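PDB 4PIC: protein-arginine-phosphatase from Geobacillus stearothermophilus, which removes phosphate from phosphoarginine residues of proteins, probably counteracting the arginine kinase McsB, and shows almost no activity on phosphotyrosine peptides. Local coordinates for residues K105-G110 with D138-K143; D114-F119 with R127-E132. All coordinates share one frame; numbering follows the deposited sequence.

Contact 1 (K105-G110 with D138-K143); sequences KQFVSG and DRLAEK
Lys143 lies over the ring of Phe107 where two helices of the low-molecular-weight phosphatase fold pack at the surface: the short helix 104-109, directly after strand 101-103, and the long C-terminal helix 123-150. The axes of 105-109 and 138-143 approach to 9.4 Å, at 53° between their directions. From CB outward, the lysine runs toward the ring. CB points at the other helix, and CG leaves anti to the backbone N (chi1 -179°), the start of an extended run. CD arrives 3.9 Å from Phe107 CE2. CE then sits over the ring face, shifted toward the rim and 3.5 Å from Phe107 CZ, a CH-pi contact. At chi4 (75°) the chain bends, and NZ ends over the same face, 5.0 Å from the ring centroid, a cation-pi arrangement. Leu140 works at the edge of that ring, its CD1 in plane and 3.7 Å from Phe107 CE2, while Leu80 of the central sheet touches both residues. Next to Phe107 in sequence, Val108 sets CG1 against Leu140 CA and CB, and its CB faces Arg139 CB more loosely. A water accepts from Lys143 NZ at 2.8 Å and gives a weak bond to Phe107 O.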
ATOM      1  N   LYS A 105      13.598 -13.604  -0.965  1.00 16.37           N
ATOM      2  CA  LYS A 105      14.711 -14.103  -0.164  1.00 16.04           C
ATOM      3  C   LYS A 105      14.340 -15.337   0.652  1.00 18.47           C
ATOM      4  O   LYS A 105      15.078 -16.326   0.659  1.00 17.71           O
ATOM      5  CB  LYS A 105      15.230 -12.997   0.756  1.00 19.44           C
ATOM      6  CG  LYS A 105      16.375 -13.424   1.663  1.00 22.30           C
ATOM      7  CD  LYS A 105      17.631 -13.707   0.850  1.00 24.66           C
ATOM      8  CE  LYS A 105      18.853 -13.875   1.748  1.00 27.43           C
ATOM      9  NZ  LYS A 105      20.119 -14.033   0.965  1.00 31.82           N
ATOM     10  N   GLN A 106      13.201 -15.288   1.337  1.00 16.60           N
ATOM     11  CA  GLN A 106      12.796 -16.423   2.164  1.00 18.90           C
ATOM     12  C   GLN A 106      12.516 -17.649   1.305  1.00 19.00           C
ATOM     13  O   GLN A 106      12.858 -18.771   1.683  1.00 19.67           O
ATOM     14  CB  GLN A 106      11.595 -16.072   3.059  1.00 20.52           C
ATOM     15  CG  GLN A 106      10.228 -16.234   2.409  1.00 23.87           C
ATOM     16  CD  GLN A 106       9.076 -16.047   3.393  1.00 24.12           C
ATOM     17  OE1 GLN A 106       8.465 -14.978   3.459  1.00 21.44           O
ATOM     18  NE2 GLN A 106       8.774 -17.096   4.157  1.00 29.89           N
ATOM     19  N   PHE A 107      11.941 -17.438   0.124  1.00 15.91           N
ATOM     20  CA  PHE A 107      11.563 -18.558  -0.726  1.00 17.03           C
ATOM     21  C   PHE A 107      12.755 -19.335  -1.283  1.00 18.39           C
ATOM     22  O   PHE A 107      12.691 -20.565  -1.444  1.00 18.50           O
ATOM     23  CB  PHE A 107      10.675 -18.089  -1.875  1.00 16.67           C
ATOM     24  CG  PHE A 107      10.168 -19.211  -2.720  1.00 16.82           C
ATOM     25  CD1 PHE A 107       9.229 -20.098  -2.219  1.00 18.49           C
ATOM     26  CD2 PHE A 107      10.635 -19.391  -4.010  1.00 18.18           C
ATOM     27  CE1 PHE A 107       8.760 -21.140  -2.990  1.00 20.64           C
ATOM     28  CE2 PHE A 107      10.172 -20.437  -4.790  1.00 18.34           C
ATOM     29  CZ  PHE A 107       9.233 -21.316  -4.278  1.00 19.53           C
ATOM     30  N   VAL A 108      13.843 -18.634  -1.588  1.00 17.20           N
ATOM     31  CA  VAL A 108      14.993 -19.318  -2.166  1.00 18.37           C
ATOM     32  C   VAL A 108      16.116 -19.609  -1.166  1.00 20.68           C
ATOM     33  O   VAL A 108      17.002 -20.402  -1.463  1.00 23.91           O
ATOM     34  CB  VAL A 108      15.565 -18.557  -3.379  1.00 19.60           C
ATOM     35  CG1 VAL A 108      14.518 -18.426  -4.478  1.00 19.65           C
ATOM     36  CG2 VAL A 108      16.039 -17.194  -2.950  1.00 20.38           C
ATOM     37  N   SER A 109      16.088 -18.987   0.010  1.00 21.42           N
ATOM     38  CA  SER A 109      17.220 -19.102   0.940  1.00 21.47           C
ATOM     39  C   SER A 109      16.872 -19.629   2.331  1.00 24.71           C
ATOM     40  O   SER A 109      17.758 -20.062   3.068  1.00 27.38           O
ATOM     41  CB  SER A 109      17.929 -17.752   1.094  1.00 22.58           C
ATOM     42  OG  SER A 109      17.235 -16.913   2.012  1.00 26.56           O
ATOM     43  N   GLY A 110      15.604 -19.560   2.715  1.00 25.13           N
ATOM     44  CA  GLY A 110      15.205 -20.008   4.041  1.00 28.16           C
ATOM     45  C   GLY A 110      15.479 -19.025   5.171  1.00 29.81           C
ATOM     46  O   GLY A 110      15.059 -19.246   6.311  1.00 32.34           O
ATOM     47  N   ASP A 138      18.877 -16.443  -9.857  1.00 12.94           N
ATOM     48  CA  ASP A 138      19.644 -17.612 -10.266  1.00 15.49           C
ATOM     49  C   ASP A 138      19.276 -18.792  -9.366  1.00 15.24           C
ATOM     50  O   ASP A 138      19.049 -19.905  -9.850  1.00 15.43           O
ATOM     51  CB  ASP A 138      21.154 -17.341 -10.204  1.00 17.77           C
ATOM     52  CG  ASP A 138      21.642 -16.464 -11.341  1.00 21.10           C
ATOM     53  OD1 ASP A 138      20.888 -16.251 -12.313  1.00 20.71           O
ATOM     54  OD2 ASP A 138      22.800 -15.997 -11.271  1.00 22.45           O
ATOM     55  N   ARG A 139      19.199 -18.554  -8.057  1.00 14.82           N
ATOM     56  CA  ARG A 139      18.837 -19.629  -7.131  1.00 16.44           C
ATOM     57  C   ARG A 139      17.399 -20.067  -7.352  1.00 16.01           C
ATOM     58  O   ARG A 139      17.081 -21.251  -7.253  1.00 15.27           O
ATOM     59  CB  ARG A 139      19.004 -19.206  -5.670  1.00 18.68           C
ATOM     60  CG  ARG A 139      20.300 -18.493  -5.348  1.00 25.52           C
ATOM     61  CD  ARG A 139      21.383 -19.376  -4.775  1.00 31.71           C
ATOM     62  NE  ARG A 139      22.509 -18.549  -4.336  1.00 34.72           N
ATOM     63  CZ  ARG A 139      23.785 -18.909  -4.409  1.00 36.11           C
ATOM     64  NH1 ARG A 139      24.115 -20.095  -4.899  1.00 36.98           N
ATOM     65  NH2 ARG A 139      24.733 -18.081  -3.987  1.00 36.57           N
ATOM     66  N   LEU A 140      16.523 -19.113  -7.642  1.00 13.71           N
ATOM     67  CA  LEU A 140      15.137 -19.434  -7.952  1.00 12.42           C
ATOM     68  C   LEU A 140      15.037 -20.335  -9.178  1.00 14.45           C
ATOM     69  O   LEU A 140      14.313 -21.340  -9.157  1.00 13.43           O
ATOM     70  CB  LEU A 140      14.354 -18.146  -8.193  1.00 11.49           C
ATOM     71  CG  LEU A 140      12.903 -18.330  -8.620  1.00 12.72           C
ATOM     72  CD1 LEU A 140      12.147 -18.977  -7.491  1.00 14.81           C
ATOM     73  CD2 LEU A 140      12.295 -16.976  -8.942  1.00 12.86           C
ATOM     74  N   ALA A 141      15.772 -19.987 -10.233  1.00 13.45           N
ATOM     75  CA  ALA A 141      15.785 -20.799 -11.449  1.00 13.82           C
ATOM     76  C   ALA A 141      16.216 -22.227 -11.143  1.00 14.57           C
ATOM     77  O   ALA A 141      15.581 -23.193 -11.579  1.00 15.60           O
ATOM     78  CB  ALA A 141      16.697 -20.184 -12.490  1.00 14.66           C
ATOM     79  N   GLU A 142      17.294 -22.353 -10.381  1.00 13.61           N
ATOM     80  CA  GLU A 142      17.800 -23.669 -10.009  1.00 14.83           C
ATOM     81  C   GLU A 142      16.784 -24.458  -9.201  1.00 16.79           C
ATOM     82  O   GLU A 142      16.604 -25.661  -9.416  1.00 15.87           O
ATOM     83  CB  GLU A 142      19.105 -23.539  -9.229  1.00 16.81           C
ATOM     84  CG  GLU A 142      20.248 -22.963 -10.041  1.00 20.95           C
ATOM     85  CD  GLU A 142      21.533 -22.867  -9.246  1.00 30.58           C
ATOM     86  OE1 GLU A 142      21.466 -22.544  -8.038  1.00 32.42           O
ATOM     87  OE2 GLU A 142      22.610 -23.113  -9.833  1.00 35.89           O
ATOM     88  N   LYS A 143      16.116 -23.781  -8.276  1.00 14.83           N
ATOM     89  CA  LYS A 143      15.108 -24.418  -7.432  1.00 15.78           C
ATOM     90  C   LYS A 143      13.946 -24.944  -8.270  1.00 14.71           C
ATOM     91  O   LYS A 143      13.542 -26.101  -8.122  1.00 15.54           O
ATOM     92  CB  LYS A 143      14.613 -23.439  -6.364  1.00 15.40           C
ATOM     93  CG  LYS A 143      13.579 -24.018  -5.403  1.00 19.24           C
ATOM     94  CD  LYS A 143      13.076 -22.950  -4.436  1.00 21.62           C
ATOM     95  CE  LYS A 143      11.919 -23.455  -3.586  1.00 23.99           C
ATOM     96  NZ  LYS A 143      12.351 -24.385  -2.510  1.00 29.16           N
TER
HETATM   97  O   HOH W   1      14.198 -23.462  -0.610  1.00 39.66           O

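Contact 2 (D114-F119 with R127-E132); sequences DIADPF and RAARDE
Ala129 and Glu132, one turn apart on helix 123-150, meet the loop at Ile115 and Ala116. Coming along the helix, Ala129 is first to touch: its methyl points at the loop, and CB lies 3.5 Å from Ala116 O and 4.1 Å from Ile115 CG2. Ala116 and Ala129 have the closest CA atoms of the two segments, 4.9 Å apart, an approach their small side chains permit. Ala116 O, against the Ala129 methyl, is buried by the contact and has no polar partner in the model. Arg130 points away from the loop and pairs with its neighbour Asp131, NH2 of Arg130 to OD1 of Asp131 at 2.9 Å; Arg130 also reaches Glu56.

Glu132 carries the polar part. Its CG is anti to the carbonyl carbon (chi1 -71°), the chain beyond is extended, and OE1 takes the N-H of Ala116 on its syn lone pair, 2.7 Å from N and nearly straight at 175°. The same oxygen is 3.4 Å from Ile115 CA, and OE2 lies 3.7 Å from Ala116 CB. An alanine here would probably leave the Ala116 N-H without its carboxylate partner and the loop freer to shift.

On the active-site side, Ile115 O accepts from NH1 of Arg15, an active-site residue by similarity, and Asp117, the proton donor by similarity, closes an Asx turn, its OD1 accepting from Phe119 N at 2.9 Å. The arrangement is consistent with the loop that carries the general-acid aspartate in the low-molecular-weight phosphatase family, here set against the C-terminal helix.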
ATOM      1  N   ASP A 114      15.208  -8.165   2.848  1.00 20.32           N
ATOM      2  CA  ASP A 114      14.545  -7.308   1.878  1.00 17.69           C
ATOM      3  C   ASP A 114      15.513  -6.959   0.772  1.00 18.18           C
ATOM      4  O   ASP A 114      16.710  -6.790   1.014  1.00 20.11           O
ATOM      5  CB  ASP A 114      14.073  -6.009   2.538  1.00 19.83           C
ATOM      6  CG  ASP A 114      13.010  -6.236   3.588  1.00 20.30           C
ATOM      7  OD1 ASP A 114      12.437  -7.336   3.614  1.00 20.14           O
ATOM      8  OD2 ASP A 114      12.748  -5.301   4.374  1.00 24.31           O
ATOM      9  N   ILE A 115      14.991  -6.828  -0.441  1.00 14.86           N
ATOM     10  CA  ILE A 115      15.798  -6.341  -1.552  1.00 16.08           C
ATOM     11  C   ILE A 115      16.097  -4.861  -1.300  1.00 16.70           C
ATOM     12  O   ILE A 115      15.213  -4.115  -0.862  1.00 17.67           O
ATOM     13  CB  ILE A 115      15.066  -6.523  -2.897  1.00 13.70           C
ATOM     14  CG1 ILE A 115      14.785  -8.006  -3.152  1.00 14.57           C
ATOM     15  CG2 ILE A 115      15.861  -5.887  -4.040  1.00 14.00           C
ATOM     16  CD1 ILE A 115      16.033  -8.865  -3.199  1.00 16.73           C
ATOM     17  N   ALA A 116      17.339  -4.446  -1.535  1.00 16.97           N
ATOM     18  CA  ALA A 116      17.735  -3.048  -1.330  1.00 19.28           C
ATOM     19  C   ALA A 116      16.759  -2.070  -1.982  1.00 17.79           C
ATOM     20  O   ALA A 116      16.377  -2.247  -3.138  1.00 17.11           O
ATOM     21  CB  ALA A 116      19.144  -2.812  -1.858  1.00 18.79           C
ATOM     22  N   ASP A 117      16.371  -1.034  -1.237  1.00 17.36           N
ATOM     23  CA  ASP A 117      15.460  -0.005  -1.733  1.00 19.64           C
ATOM     24  C   ASP A 117      16.230   1.218  -2.222  1.00 20.95           C
ATOM     25  O   ASP A 117      16.844   1.929  -1.422  1.00 22.30           O
ATOM     26  CB  ASP A 117      14.503   0.422  -0.614  1.00 18.98           C
ATOM     27  CG  ASP A 117      13.342   1.251  -1.124  1.00 22.17           C
ATOM     28  OD1 ASP A 117      13.396   1.733  -2.270  1.00 20.26           O
ATOM     29  OD2 ASP A 117      12.367   1.438  -0.370  1.00 23.45           O
ATOM     30  N   PRO A 118      16.193   1.488  -3.536  1.00 21.78           N
ATOM     31  CA  PRO A 118      16.905   2.688  -3.991  1.00 20.98           C
ATOM     32  C   PRO A 118      16.270   4.005  -3.527  1.00 24.98           C
ATOM     33  O   PRO A 118      16.955   5.033  -3.524  1.00 25.59           O
ATOM     34  CB  PRO A 118      16.836   2.579  -5.518  1.00 22.30           C
ATOM     35  CG  PRO A 118      16.617   1.145  -5.799  1.00 19.04           C
ATOM     36  CD  PRO A 118      15.742   0.653  -4.660  1.00 21.35           C
ATOM     37  N   PHE A 119      14.996   3.966  -3.136  1.00 22.00           N
ATOM     38  CA  PHE A 119      14.232   5.177  -2.804  1.00 27.06           C
ATOM     39  C   PHE A 119      14.307   6.194  -3.936  1.00 22.74           C
ATOM     40  O   PHE A 119      14.414   7.397  -3.694  1.00 28.35           O
ATOM     41  CB  PHE A 119      14.718   5.826  -1.498  1.00 26.77           C
ATOM     42  CG  PHE A 119      14.559   4.959  -0.280  1.00 25.73           C
ATOM     43  CD1 PHE A 119      15.652   4.303   0.263  1.00 24.58           C
ATOM     44  CD2 PHE A 119      13.321   4.817   0.337  1.00 28.33           C
ATOM     45  CE1 PHE A 119      15.518   3.502   1.387  1.00 26.17           C
ATOM     46  CE2 PHE A 119      13.178   4.015   1.467  1.00 26.90           C
ATOM     47  CZ  PHE A 119      14.280   3.360   1.993  1.00 25.02           C
ATOM     48  N   ARG A 127      21.821  -0.619  -8.890  1.00 10.92           N
ATOM     49  CA  ARG A 127      22.734  -1.686  -9.274  1.00 14.02           C
ATOM     50  C   ARG A 127      22.870  -2.689  -8.135  1.00 12.91           C
ATOM     51  O   ARG A 127      22.891  -3.888  -8.364  1.00 12.86           O
ATOM     52  CB  ARG A 127      24.101  -1.116  -9.677  1.00 15.10           C
ATOM     53  CG  ARG A 127      24.967  -2.087 -10.456  1.00 18.35           C
ATOM     54  CD  ARG A 127      26.233  -1.417 -10.982  1.00 19.06           C
ATOM     55  NE  ARG A 127      25.943  -0.453 -12.037  1.00 21.61           N
ATOM     56  CZ  ARG A 127      26.227   0.844 -11.968  1.00 21.57           C
ATOM     57  NH1 ARG A 127      26.814   1.339 -10.886  1.00 23.72           N
ATOM     58  NH2 ARG A 127      25.928   1.645 -12.980  1.00 23.40           N
ATOM     59  N   ALA A 128      22.942  -2.202  -6.903  1.00 14.59           N
ATOM     60  CA  ALA A 128      23.033  -3.075  -5.739  1.00 14.86           C
ATOM     61  C   ALA A 128      21.805  -3.983  -5.654  1.00 12.73           C
ATOM     62  O   ALA A 128      21.928  -5.201  -5.406  1.00 14.36           O
ATOM     63  CB  ALA A 128      23.158  -2.243  -4.475  1.00 14.75           C
ATOM     64  N   ALA A 129      20.630  -3.389  -5.870  1.00 12.26           N
ATOM     65  CA  ALA A 129      19.377  -4.145  -5.864  1.00 11.79           C
ATOM     66  C   ALA A 129      19.369  -5.179  -6.990  1.00 11.98           C
ATOM     67  O   ALA A 129      18.997  -6.336  -6.784  1.00 11.09           O
ATOM     68  CB  ALA A 129      18.187  -3.209  -5.998  1.00 12.22           C
ATOM     69  N   ARG A 130      19.787  -4.762  -8.181  1.00 11.47           N
ATOM     70  CA  ARG A 130      19.865  -5.678  -9.309  1.00 11.79           C
ATOM     71  C   ARG A 130      20.765  -6.869  -8.992  1.00 13.05           C
ATOM     72  O   ARG A 130      20.442  -8.004  -9.325  1.00 12.76           O
ATOM     73  CB  ARG A 130      20.372  -4.967 -10.565  1.00 12.18           C
ATOM     74  CG  ARG A 130      20.344  -5.865 -11.800  1.00 12.68           C
ATOM     75  CD  ARG A 130      21.339  -5.379 -12.840  1.00 14.15           C
ATOM     76  NE  ARG A 130      22.703  -5.537 -12.343  1.00 14.67           N
ATOM     77  CZ  ARG A 130      23.749  -4.827 -12.758  1.00 15.70           C
ATOM     78  NH1 ARG A 130      23.610  -3.891 -13.693  1.00 13.92           N
ATOM     79  NH2 ARG A 130      24.941  -5.053 -12.227  1.00 19.04           N
ATOM     80  N   ASP A 131      21.904  -6.613  -8.356  1.00 12.14           N
ATOM     81  CA  ASP A 131      22.869  -7.662  -8.072  1.00 14.46           C
ATOM     82  C   ASP A 131      22.303  -8.652  -7.064  1.00 12.35           C
ATOM     83  O   ASP A 131      22.479  -9.860  -7.211  1.00 13.69           O
ATOM     84  CB  ASP A 131      24.179  -7.059  -7.563  1.00 14.71           C
ATOM     85  CG  ASP A 131      24.953  -6.333  -8.651  1.00 19.09           C
ATOM     86  OD1 ASP A 131      24.731  -6.631  -9.845  1.00 17.90           O
ATOM     87  OD2 ASP A 131      25.793  -5.473  -8.306  1.00 18.23           O
ATOM     88  N   GLU A 132      21.608  -8.137  -6.057  1.00 13.34           N
ATOM     89  CA  GLU A 132      20.934  -8.995  -5.083  1.00 14.88           C
ATOM     90  C   GLU A 132      19.913  -9.861  -5.798  1.00 13.58           C
ATOM     91  O   GLU A 132      19.840 -11.072  -5.578  1.00 14.83           O
ATOM     92  CB  GLU A 132      20.220  -8.173  -4.004  1.00 17.31           C
ATOM     93  CG  GLU A 132      21.133  -7.466  -2.996  1.00 20.09           C
ATOM     94  CD  GLU A 132      20.367  -6.533  -2.075  1.00 23.53           C
ATOM     95  OE1 GLU A 132      19.156  -6.327  -2.307  1.00 20.82           O
ATOM     96  OE2 GLU A 132      20.975  -5.990  -1.123  1.00 25.98           O
TER

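How the contacts relate
Both contacts lean on helix 123-150, and contact 2 is nested within the chain loop that contact 1 closes; their centres lie about 16 Å apart. Contact 1 is a surface contact between two helices, away from the annotated sites. Contact 2 is partly buried and sets a loop without regular structure against the helix, beside the active site and holding the aspartate assigned by similarity as proton donor. The chemistry follows the place: at 105-110 with 138-143 an aromatic ring, aliphatic carbons and a water-bound ammonium group do the work, whereas at 114-119 with 127-132 two alanine methyls allow the backbones to come close and a carboxylate bonds directly to a main-chain N-H.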